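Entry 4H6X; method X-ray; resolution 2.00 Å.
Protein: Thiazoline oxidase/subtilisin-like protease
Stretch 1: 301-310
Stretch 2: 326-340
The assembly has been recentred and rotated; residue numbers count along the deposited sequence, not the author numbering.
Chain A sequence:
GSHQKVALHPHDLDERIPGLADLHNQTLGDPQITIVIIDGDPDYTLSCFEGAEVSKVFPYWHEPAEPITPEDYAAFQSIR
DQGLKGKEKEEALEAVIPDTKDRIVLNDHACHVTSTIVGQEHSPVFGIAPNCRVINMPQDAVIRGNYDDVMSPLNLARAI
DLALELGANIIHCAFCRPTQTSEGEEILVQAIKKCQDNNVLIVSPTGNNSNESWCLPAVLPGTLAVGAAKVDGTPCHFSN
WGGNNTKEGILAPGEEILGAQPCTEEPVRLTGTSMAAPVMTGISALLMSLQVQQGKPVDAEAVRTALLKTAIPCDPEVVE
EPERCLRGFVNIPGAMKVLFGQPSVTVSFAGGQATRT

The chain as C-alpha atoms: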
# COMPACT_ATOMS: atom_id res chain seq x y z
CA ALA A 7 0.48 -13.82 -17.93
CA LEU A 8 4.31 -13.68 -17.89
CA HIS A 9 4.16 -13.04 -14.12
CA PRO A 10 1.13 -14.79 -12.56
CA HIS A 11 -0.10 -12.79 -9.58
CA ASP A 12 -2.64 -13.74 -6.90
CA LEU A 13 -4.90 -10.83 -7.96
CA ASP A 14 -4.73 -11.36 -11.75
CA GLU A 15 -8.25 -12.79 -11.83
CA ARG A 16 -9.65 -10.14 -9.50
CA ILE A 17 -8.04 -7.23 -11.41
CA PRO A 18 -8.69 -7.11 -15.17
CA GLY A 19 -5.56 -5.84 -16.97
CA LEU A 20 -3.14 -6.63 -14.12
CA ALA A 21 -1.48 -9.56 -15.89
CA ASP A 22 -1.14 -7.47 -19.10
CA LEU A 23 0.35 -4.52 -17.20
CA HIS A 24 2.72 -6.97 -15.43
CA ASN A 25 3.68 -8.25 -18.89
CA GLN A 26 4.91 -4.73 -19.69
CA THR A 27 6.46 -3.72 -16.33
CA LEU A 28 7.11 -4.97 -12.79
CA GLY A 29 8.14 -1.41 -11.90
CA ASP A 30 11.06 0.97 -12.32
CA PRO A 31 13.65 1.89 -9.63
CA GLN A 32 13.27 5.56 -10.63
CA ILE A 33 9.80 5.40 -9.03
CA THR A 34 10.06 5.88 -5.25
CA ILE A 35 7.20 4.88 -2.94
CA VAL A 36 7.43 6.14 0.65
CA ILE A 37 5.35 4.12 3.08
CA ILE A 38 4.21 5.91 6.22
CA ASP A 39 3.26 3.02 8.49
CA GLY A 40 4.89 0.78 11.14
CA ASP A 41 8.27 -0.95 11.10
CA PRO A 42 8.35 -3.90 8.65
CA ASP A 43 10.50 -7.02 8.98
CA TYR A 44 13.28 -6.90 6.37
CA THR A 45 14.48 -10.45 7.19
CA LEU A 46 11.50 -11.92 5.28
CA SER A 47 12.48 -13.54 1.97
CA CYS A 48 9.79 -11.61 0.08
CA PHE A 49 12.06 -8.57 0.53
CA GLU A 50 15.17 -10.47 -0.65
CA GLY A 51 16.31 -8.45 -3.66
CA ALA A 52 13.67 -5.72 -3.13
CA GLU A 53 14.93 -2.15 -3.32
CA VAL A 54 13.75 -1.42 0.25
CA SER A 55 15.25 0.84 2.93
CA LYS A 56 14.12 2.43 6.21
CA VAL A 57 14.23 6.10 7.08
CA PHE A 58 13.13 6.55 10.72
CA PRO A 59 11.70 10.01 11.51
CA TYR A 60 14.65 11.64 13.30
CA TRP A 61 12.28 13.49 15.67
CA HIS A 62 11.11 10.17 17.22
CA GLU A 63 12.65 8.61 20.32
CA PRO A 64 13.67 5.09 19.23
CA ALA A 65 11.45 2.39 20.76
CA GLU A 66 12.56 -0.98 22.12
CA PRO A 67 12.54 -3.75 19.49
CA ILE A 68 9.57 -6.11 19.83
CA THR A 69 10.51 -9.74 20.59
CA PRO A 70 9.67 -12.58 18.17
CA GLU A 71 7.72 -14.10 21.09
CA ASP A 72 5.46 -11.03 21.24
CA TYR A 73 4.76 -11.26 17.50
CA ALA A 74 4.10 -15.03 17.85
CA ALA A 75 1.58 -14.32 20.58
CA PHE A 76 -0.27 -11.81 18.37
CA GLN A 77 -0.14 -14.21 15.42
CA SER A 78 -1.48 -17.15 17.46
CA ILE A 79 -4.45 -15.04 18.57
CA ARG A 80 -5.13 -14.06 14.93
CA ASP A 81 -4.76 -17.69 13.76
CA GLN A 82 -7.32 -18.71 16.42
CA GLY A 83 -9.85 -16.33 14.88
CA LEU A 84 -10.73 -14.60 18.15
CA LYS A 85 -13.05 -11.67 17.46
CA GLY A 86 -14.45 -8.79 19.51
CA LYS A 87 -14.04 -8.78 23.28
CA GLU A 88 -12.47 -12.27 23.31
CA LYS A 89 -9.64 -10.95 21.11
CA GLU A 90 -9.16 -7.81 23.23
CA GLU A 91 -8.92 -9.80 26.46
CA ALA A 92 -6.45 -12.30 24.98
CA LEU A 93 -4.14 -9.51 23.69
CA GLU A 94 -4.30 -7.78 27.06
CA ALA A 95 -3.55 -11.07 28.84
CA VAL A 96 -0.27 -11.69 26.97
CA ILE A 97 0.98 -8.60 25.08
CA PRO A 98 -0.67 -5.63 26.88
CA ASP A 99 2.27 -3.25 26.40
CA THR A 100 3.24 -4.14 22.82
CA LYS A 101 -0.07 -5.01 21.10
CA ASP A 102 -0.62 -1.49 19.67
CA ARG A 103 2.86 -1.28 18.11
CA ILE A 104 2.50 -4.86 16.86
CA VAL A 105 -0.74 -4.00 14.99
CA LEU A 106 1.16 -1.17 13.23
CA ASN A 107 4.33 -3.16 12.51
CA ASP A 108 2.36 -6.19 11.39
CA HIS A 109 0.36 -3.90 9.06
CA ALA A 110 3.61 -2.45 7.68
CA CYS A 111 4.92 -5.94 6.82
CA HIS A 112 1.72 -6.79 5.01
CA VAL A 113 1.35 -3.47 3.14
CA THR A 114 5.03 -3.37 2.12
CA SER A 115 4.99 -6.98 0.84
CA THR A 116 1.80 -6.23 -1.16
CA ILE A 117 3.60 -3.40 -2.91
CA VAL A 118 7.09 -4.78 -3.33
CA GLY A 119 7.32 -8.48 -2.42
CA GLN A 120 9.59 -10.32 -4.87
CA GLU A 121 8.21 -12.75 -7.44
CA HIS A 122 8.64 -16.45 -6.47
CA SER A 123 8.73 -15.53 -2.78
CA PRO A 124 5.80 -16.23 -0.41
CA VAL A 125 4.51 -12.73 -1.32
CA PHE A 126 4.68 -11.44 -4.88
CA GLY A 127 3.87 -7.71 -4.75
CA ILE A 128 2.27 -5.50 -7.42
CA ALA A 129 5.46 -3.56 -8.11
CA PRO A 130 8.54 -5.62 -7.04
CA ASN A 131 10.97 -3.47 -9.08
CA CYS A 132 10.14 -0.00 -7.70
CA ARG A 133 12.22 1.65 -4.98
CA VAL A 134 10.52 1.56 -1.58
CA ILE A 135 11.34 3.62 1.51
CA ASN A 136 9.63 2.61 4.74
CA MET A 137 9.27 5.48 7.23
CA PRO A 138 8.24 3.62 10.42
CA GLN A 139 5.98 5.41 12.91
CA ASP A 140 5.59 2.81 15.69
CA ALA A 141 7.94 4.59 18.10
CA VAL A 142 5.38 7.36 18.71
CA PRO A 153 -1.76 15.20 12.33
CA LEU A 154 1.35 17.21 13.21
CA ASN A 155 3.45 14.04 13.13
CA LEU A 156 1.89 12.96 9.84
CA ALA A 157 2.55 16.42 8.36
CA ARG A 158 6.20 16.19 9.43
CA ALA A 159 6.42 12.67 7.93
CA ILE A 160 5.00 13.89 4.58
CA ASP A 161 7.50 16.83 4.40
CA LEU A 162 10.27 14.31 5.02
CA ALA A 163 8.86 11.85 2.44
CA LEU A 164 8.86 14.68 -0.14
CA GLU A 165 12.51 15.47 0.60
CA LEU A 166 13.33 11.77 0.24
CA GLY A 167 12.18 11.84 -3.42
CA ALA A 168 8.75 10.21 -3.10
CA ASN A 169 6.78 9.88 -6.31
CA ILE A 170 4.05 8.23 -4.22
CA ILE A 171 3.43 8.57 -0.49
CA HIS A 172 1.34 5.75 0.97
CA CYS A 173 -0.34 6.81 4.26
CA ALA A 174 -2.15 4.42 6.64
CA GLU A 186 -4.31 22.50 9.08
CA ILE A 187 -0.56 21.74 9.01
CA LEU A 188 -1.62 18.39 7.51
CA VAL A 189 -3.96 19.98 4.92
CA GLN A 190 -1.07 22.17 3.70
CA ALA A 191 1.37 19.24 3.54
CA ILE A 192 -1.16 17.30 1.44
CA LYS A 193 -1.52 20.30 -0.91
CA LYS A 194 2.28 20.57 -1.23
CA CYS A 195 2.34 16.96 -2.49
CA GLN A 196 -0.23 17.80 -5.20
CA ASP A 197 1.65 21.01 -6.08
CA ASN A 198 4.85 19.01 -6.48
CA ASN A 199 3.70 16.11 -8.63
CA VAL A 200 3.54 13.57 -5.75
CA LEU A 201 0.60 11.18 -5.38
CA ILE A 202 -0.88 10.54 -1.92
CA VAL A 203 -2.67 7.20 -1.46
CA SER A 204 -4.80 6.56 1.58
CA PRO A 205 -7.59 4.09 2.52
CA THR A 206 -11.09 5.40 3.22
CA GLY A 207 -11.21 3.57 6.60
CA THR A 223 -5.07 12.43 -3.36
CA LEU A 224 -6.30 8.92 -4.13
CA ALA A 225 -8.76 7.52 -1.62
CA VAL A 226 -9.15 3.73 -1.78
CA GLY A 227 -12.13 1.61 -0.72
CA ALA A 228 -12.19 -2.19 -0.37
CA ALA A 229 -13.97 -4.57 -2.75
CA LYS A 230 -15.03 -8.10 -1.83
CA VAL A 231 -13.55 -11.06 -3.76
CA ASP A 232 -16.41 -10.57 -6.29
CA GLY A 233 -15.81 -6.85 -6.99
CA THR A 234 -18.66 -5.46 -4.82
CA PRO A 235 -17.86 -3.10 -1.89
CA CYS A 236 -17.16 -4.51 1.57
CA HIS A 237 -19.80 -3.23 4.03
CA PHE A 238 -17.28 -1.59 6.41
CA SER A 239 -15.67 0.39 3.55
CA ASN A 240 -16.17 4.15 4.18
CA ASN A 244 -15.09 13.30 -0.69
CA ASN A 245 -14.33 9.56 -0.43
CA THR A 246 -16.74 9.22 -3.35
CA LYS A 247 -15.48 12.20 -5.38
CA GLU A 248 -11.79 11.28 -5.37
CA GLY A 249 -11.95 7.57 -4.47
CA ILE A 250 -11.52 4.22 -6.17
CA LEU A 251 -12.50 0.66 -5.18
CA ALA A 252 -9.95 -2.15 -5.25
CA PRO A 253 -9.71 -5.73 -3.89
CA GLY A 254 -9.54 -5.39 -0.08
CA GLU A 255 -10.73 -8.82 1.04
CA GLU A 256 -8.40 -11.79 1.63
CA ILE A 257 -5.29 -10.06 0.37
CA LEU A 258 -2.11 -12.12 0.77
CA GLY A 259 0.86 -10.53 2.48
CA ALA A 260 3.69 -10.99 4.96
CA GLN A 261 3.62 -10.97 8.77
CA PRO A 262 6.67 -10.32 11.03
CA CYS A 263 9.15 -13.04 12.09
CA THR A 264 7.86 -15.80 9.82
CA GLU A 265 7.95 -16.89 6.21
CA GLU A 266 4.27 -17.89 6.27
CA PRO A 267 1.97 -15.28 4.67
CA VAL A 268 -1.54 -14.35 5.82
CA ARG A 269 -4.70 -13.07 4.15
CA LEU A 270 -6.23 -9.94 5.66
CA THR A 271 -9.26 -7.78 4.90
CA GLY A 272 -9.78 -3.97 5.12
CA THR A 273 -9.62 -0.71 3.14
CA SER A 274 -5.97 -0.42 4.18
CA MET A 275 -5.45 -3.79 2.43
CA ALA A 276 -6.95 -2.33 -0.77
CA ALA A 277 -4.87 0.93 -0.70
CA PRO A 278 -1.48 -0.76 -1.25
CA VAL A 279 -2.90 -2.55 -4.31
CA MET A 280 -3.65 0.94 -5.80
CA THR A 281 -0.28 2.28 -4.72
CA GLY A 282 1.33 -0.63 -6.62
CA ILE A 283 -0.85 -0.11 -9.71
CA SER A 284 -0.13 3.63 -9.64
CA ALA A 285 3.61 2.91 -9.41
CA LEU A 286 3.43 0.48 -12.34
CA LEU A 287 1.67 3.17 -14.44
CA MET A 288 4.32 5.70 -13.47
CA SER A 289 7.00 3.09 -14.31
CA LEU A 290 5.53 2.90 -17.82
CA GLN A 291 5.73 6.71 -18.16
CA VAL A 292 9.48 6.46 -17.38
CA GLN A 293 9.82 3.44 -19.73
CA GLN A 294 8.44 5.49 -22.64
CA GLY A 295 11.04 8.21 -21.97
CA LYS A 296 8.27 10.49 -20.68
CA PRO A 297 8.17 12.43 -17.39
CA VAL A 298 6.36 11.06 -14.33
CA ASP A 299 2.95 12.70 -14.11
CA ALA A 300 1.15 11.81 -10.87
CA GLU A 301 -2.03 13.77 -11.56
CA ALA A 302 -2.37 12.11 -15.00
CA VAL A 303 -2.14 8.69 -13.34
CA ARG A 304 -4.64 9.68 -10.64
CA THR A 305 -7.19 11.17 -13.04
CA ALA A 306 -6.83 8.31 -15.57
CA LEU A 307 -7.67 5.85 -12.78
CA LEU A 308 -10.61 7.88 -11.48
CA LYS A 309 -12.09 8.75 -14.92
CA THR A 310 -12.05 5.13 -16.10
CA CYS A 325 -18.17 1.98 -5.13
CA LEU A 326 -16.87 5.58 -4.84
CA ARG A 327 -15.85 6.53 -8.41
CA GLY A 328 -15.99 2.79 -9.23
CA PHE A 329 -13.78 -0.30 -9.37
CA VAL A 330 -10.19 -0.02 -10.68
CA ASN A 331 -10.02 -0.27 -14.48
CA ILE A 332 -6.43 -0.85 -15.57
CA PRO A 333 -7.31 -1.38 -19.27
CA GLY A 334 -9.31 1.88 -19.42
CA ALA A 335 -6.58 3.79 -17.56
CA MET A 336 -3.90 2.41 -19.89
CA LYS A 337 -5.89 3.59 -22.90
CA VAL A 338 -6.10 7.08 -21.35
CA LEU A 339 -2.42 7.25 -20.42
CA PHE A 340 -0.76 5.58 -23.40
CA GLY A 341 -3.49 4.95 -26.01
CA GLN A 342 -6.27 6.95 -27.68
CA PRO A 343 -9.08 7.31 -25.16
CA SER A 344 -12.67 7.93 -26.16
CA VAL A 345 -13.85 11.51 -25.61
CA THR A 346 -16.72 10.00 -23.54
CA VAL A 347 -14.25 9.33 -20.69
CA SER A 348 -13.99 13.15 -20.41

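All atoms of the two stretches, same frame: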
# COMPACT_ATOMS: atom_id res chain seq x y z
N GLU A 301 -0.65 13.36 -11.35
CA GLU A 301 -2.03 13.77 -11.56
C GLU A 301 -2.65 13.08 -12.79
O GLU A 301 -3.83 12.74 -12.78
CB GLU A 301 -2.15 15.30 -11.65
CG GLU A 301 -3.58 15.85 -11.68
CD GLU A 301 -4.38 15.62 -10.40
OE1 GLU A 301 -3.80 15.31 -9.33
OE2 GLU A 301 -5.62 15.75 -10.46
N ALA A 302 -1.84 12.83 -13.82
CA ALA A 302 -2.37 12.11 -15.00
C ALA A 302 -2.74 10.68 -14.59
O ALA A 302 -3.82 10.19 -14.94
CB ALA A 302 -1.36 12.12 -16.15
N VAL A 303 -1.87 10.04 -13.81
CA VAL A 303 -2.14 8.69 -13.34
C VAL A 303 -3.41 8.68 -12.50
O VAL A 303 -4.32 7.89 -12.74
CB VAL A 303 -0.96 8.05 -12.56
CG1 VAL A 303 -1.39 6.73 -11.92
CG2 VAL A 303 0.21 7.81 -13.50
N ARG A 304 -3.48 9.60 -11.53
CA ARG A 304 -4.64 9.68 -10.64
C ARG A 304 -5.94 9.89 -11.41
O ARG A 304 -6.93 9.20 -11.16
CB ARG A 304 -4.45 10.80 -9.60
CG ARG A 304 -5.45 10.78 -8.45
CD ARG A 304 -5.27 11.97 -7.51
NE ARG A 304 -5.86 13.16 -8.11
CZ ARG A 304 -7.11 13.59 -7.89
NH1 ARG A 304 -7.91 12.96 -7.04
NH2 ARG A 304 -7.54 14.67 -8.53
N THR A 305 -5.95 10.83 -12.34
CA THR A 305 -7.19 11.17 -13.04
C THR A 305 -7.58 10.06 -14.02
O THR A 305 -8.76 9.73 -14.15
CB THR A 305 -7.10 12.54 -13.77
OG1 THR A 305 -5.89 12.60 -14.52
CG2 THR A 305 -7.11 13.67 -12.77
N ALA A 306 -6.59 9.46 -14.69
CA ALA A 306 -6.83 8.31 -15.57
C ALA A 306 -7.52 7.17 -14.84
O ALA A 306 -8.46 6.57 -15.37
CB ALA A 306 -5.55 7.82 -16.22
N LEU A 307 -7.05 6.87 -13.62
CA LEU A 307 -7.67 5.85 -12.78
C LEU A 307 -9.08 6.23 -12.35
O LEU A 307 -10.00 5.39 -12.43
CB LEU A 307 -6.80 5.52 -11.54
CG LEU A 307 -5.47 4.81 -11.81
CD1 LEU A 307 -4.57 4.83 -10.58
CD2 LEU A 307 -5.72 3.39 -12.31
N LEU A 308 -9.28 7.47 -11.92
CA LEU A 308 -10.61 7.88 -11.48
C LEU A 308 -11.63 7.97 -12.64
O LEU A 308 -12.76 7.49 -12.50
CB LEU A 308 -10.58 9.18 -10.67
CG LEU A 308 -9.83 9.12 -9.33
CD1 LEU A 308 -9.58 10.53 -8.82
CD2 LEU A 308 -10.59 8.29 -8.29
N LYS A 309 -11.22 8.56 -13.76
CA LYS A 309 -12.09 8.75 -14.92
C LYS A 309 -12.56 7.45 -15.55
O LYS A 309 -13.65 7.37 -16.09
CB LYS A 309 -11.39 9.60 -16.00
CG LYS A 309 -11.33 11.08 -15.66
CD LYS A 309 -12.72 11.69 -15.50
CE LYS A 309 -12.72 13.17 -15.87
NZ LYS A 309 -14.06 13.79 -15.67
N THR A 310 -11.72 6.41 -15.46
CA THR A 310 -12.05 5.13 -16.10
C THR A 310 -12.60 4.13 -15.09
O THR A 310 -12.95 2.99 -15.47
CB THR A 310 -10.82 4.53 -16.78
OG1 THR A 310 -9.83 4.21 -15.79
CG2 THR A 310 -10.25 5.51 -17.81
N LEU A 326 -17.58 4.30 -4.66
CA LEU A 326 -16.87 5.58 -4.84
C LEU A 326 -16.97 6.00 -6.31
O LEU A 326 -18.07 6.05 -6.86
CB LEU A 326 -15.41 5.50 -4.33
CG LEU A 326 -15.19 4.84 -2.96
CD1 LEU A 326 -13.71 4.76 -2.61
CD2 LEU A 326 -15.96 5.55 -1.84
N ARG A 327 -15.84 6.26 -6.96
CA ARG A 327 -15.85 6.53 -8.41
C ARG A 327 -16.02 5.24 -9.23
O ARG A 327 -16.30 5.30 -10.44
CB ARG A 327 -14.60 7.30 -8.84
CG ARG A 327 -14.72 8.01 -10.18
CD ARG A 327 -15.61 9.25 -10.11
NE ARG A 327 -14.87 10.41 -9.63
CZ ARG A 327 -14.14 11.22 -10.40
NH1 ARG A 327 -14.04 11.01 -11.71
NH2 ARG A 327 -13.51 12.25 -9.84
N GLY A 328 -15.86 4.09 -8.57
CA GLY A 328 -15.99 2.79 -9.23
C GLY A 328 -14.83 1.86 -8.91
O GLY A 328 -13.94 2.20 -8.11
N PHE A 329 -14.83 0.69 -9.55
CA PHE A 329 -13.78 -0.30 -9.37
C PHE A 329 -12.63 -0.03 -10.34
O PHE A 329 -12.86 0.35 -11.48
CB PHE A 329 -14.35 -1.71 -9.58
CG PHE A 329 -13.36 -2.82 -9.33
CD1 PHE A 329 -13.11 -3.26 -8.03
CD2 PHE A 329 -12.68 -3.41 -10.38
CE1 PHE A 329 -12.19 -4.29 -7.80
CE2 PHE A 329 -11.77 -4.43 -10.16
CZ PHE A 329 -11.52 -4.87 -8.87
N VAL A 330 -11.39 -0.25 -9.87
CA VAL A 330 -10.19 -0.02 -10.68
C VAL A 330 -10.30 -0.64 -12.07
O VAL A 330 -10.72 -1.80 -12.21
CB VAL A 330 -8.90 -0.50 -9.94
CG1 VAL A 330 -8.96 -1.99 -9.63
CG2 VAL A 330 -7.64 -0.17 -10.73
N ASN A 331 -9.92 0.14 -13.08
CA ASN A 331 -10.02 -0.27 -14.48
C ASN A 331 -8.69 -0.03 -15.17
O ASN A 331 -8.53 0.95 -15.89
CB ASN A 331 -11.17 0.50 -15.17
CG ASN A 331 -11.36 0.12 -16.64
OD1 ASN A 331 -10.76 -0.82 -17.14
ND2 ASN A 331 -12.20 0.89 -17.33
N ILE A 332 -7.74 -0.93 -14.93
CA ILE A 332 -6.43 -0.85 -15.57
C ILE A 332 -6.51 -0.69 -17.11
O ILE A 332 -5.87 0.20 -17.66
CB ILE A 332 -5.53 -2.05 -15.18
CG1 ILE A 332 -5.04 -1.91 -13.72
CG2 ILE A 332 -4.32 -2.14 -16.10
CD1 ILE A 332 -4.22 -3.10 -13.24
N PRO A 333 -7.29 -1.55 -17.80
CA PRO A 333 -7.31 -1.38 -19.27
C PRO A 333 -7.77 0.02 -19.71
O PRO A 333 -7.15 0.64 -20.58
CB PRO A 333 -8.31 -2.46 -19.74
CG PRO A 333 -8.30 -3.49 -18.64
CD PRO A 333 -8.14 -2.68 -17.37
N GLY A 334 -8.85 0.52 -19.12
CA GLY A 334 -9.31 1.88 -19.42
C GLY A 334 -8.28 2.96 -19.11
O GLY A 334 -8.10 3.92 -19.89
N ALA A 335 -7.59 2.82 -17.98
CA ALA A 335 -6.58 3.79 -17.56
C ALA A 335 -5.34 3.76 -18.46
O ALA A 335 -4.73 4.79 -18.74
CB ALA A 335 -6.19 3.56 -16.09
N MET A 336 -5.00 2.56 -18.94
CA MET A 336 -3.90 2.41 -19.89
C MET A 336 -4.23 3.12 -21.20
O MET A 336 -3.39 3.82 -21.77
CB MET A 336 -3.65 0.93 -20.18
CG MET A 336 -3.19 0.13 -18.98
SD MET A 336 -1.41 0.26 -18.80
CE MET A 336 -0.87 -1.00 -19.95
N LYS A 337 -5.45 2.92 -21.68
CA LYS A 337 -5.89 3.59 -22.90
C LYS A 337 -5.77 5.11 -22.75
O LYS A 337 -5.29 5.78 -23.65
CB LYS A 337 -7.31 3.16 -23.27
CG LYS A 337 -7.66 3.41 -24.72
CD LYS A 337 -8.38 2.22 -25.34
CE LYS A 337 -9.77 2.01 -24.75
NZ LYS A 337 -10.14 0.56 -24.70
N VAL A 338 -6.18 5.64 -21.60
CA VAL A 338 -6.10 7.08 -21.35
C VAL A 338 -4.65 7.56 -21.32
O VAL A 338 -4.32 8.59 -21.90
CB VAL A 338 -6.83 7.50 -20.04
CG1 VAL A 338 -6.43 8.90 -19.60
CG2 VAL A 338 -8.35 7.42 -20.21
N LEU A 339 -3.79 6.81 -20.65
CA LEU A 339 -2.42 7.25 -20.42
C LEU A 339 -1.52 7.07 -21.63
O LEU A 339 -0.67 7.91 -21.89
CB LEU A 339 -1.81 6.54 -19.21
CG LEU A 339 -2.32 6.97 -17.83
CD1 LEU A 339 -2.00 5.93 -16.77
CD2 LEU A 339 -1.76 8.34 -17.48
N PHE A 340 -1.70 5.97 -22.35
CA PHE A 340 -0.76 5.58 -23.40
C PHE A 340 -1.42 5.27 -24.75
O PHE A 340 -0.73 5.02 -25.74
CB PHE A 340 0.09 4.38 -22.95
CG PHE A 340 0.60 4.49 -21.53
CD1 PHE A 340 1.66 5.33 -21.23
CD2 PHE A 340 0.00 3.76 -20.51
CE1 PHE A 340 2.13 5.44 -19.92
CE2 PHE A 340 0.46 3.86 -19.20
CZ PHE A 340 1.52 4.70 -18.91
O HOH W 1 -9.49 2.87 -13.42
O HOH W 2 -15.08 1.84 -13.01

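Small residues let helices pack closely, and the contact between helices 301-309 and 332-340 of this thiazoline oxidase/subtilisin-like protease is a compact example. The axes approach to 8.3 Å with 134° between their N-to-C directions, and near the centre two alanines face each other: A306 CA and A335 CA lie 4.9 Å apart, and A306 CB lies 4.3 Å from A335 CB. With so little side chain between the backbones, larger neighbours fill the flanks. A306 CB touches V338 CG1 and L339 CG, each at 3.7 Å, while A335 CB receives L307 CD2 at 3.8 Å; the CA-to-CB bond of L307 points sideways, but the end of its side chain comes nearer. Farther along, L339 reaches back towards the start of stretch 1, its CD2 lying 4.0 Å from A302 CB.

Beyond this apolar centre, T310 ties the end of stretch 1 to the start of the second helix. Its CG2 packs 3.6 Å from V338 CG2, whereas its OG1 donates to A306 O at 2.8 Å, so one short side chain serves both apolar and polar surroundings. N331, the N-cap residue, is equally economical: OD1 accepts from G334 N at 3.1 Å, capping the helix, and ND2 donates to T310 O at 2.9 Å, the only direct hydrogen bond between the stretches. The absence of a side chain at G334 matters here, since an ideal CB would clash with N331 ND2 at 2.4 Å. Water 1 adds a bridge, donating to L307 O (2.8 Å) and T310 OG1 (2.7 Å) and accepting from N331 N (2.8 Å).

At the exposed margin, R327 CG lies 3.1 Å from L308 O. The R327 guanidinium has L308 CB over one face and K309 CD near its plane, at the edge.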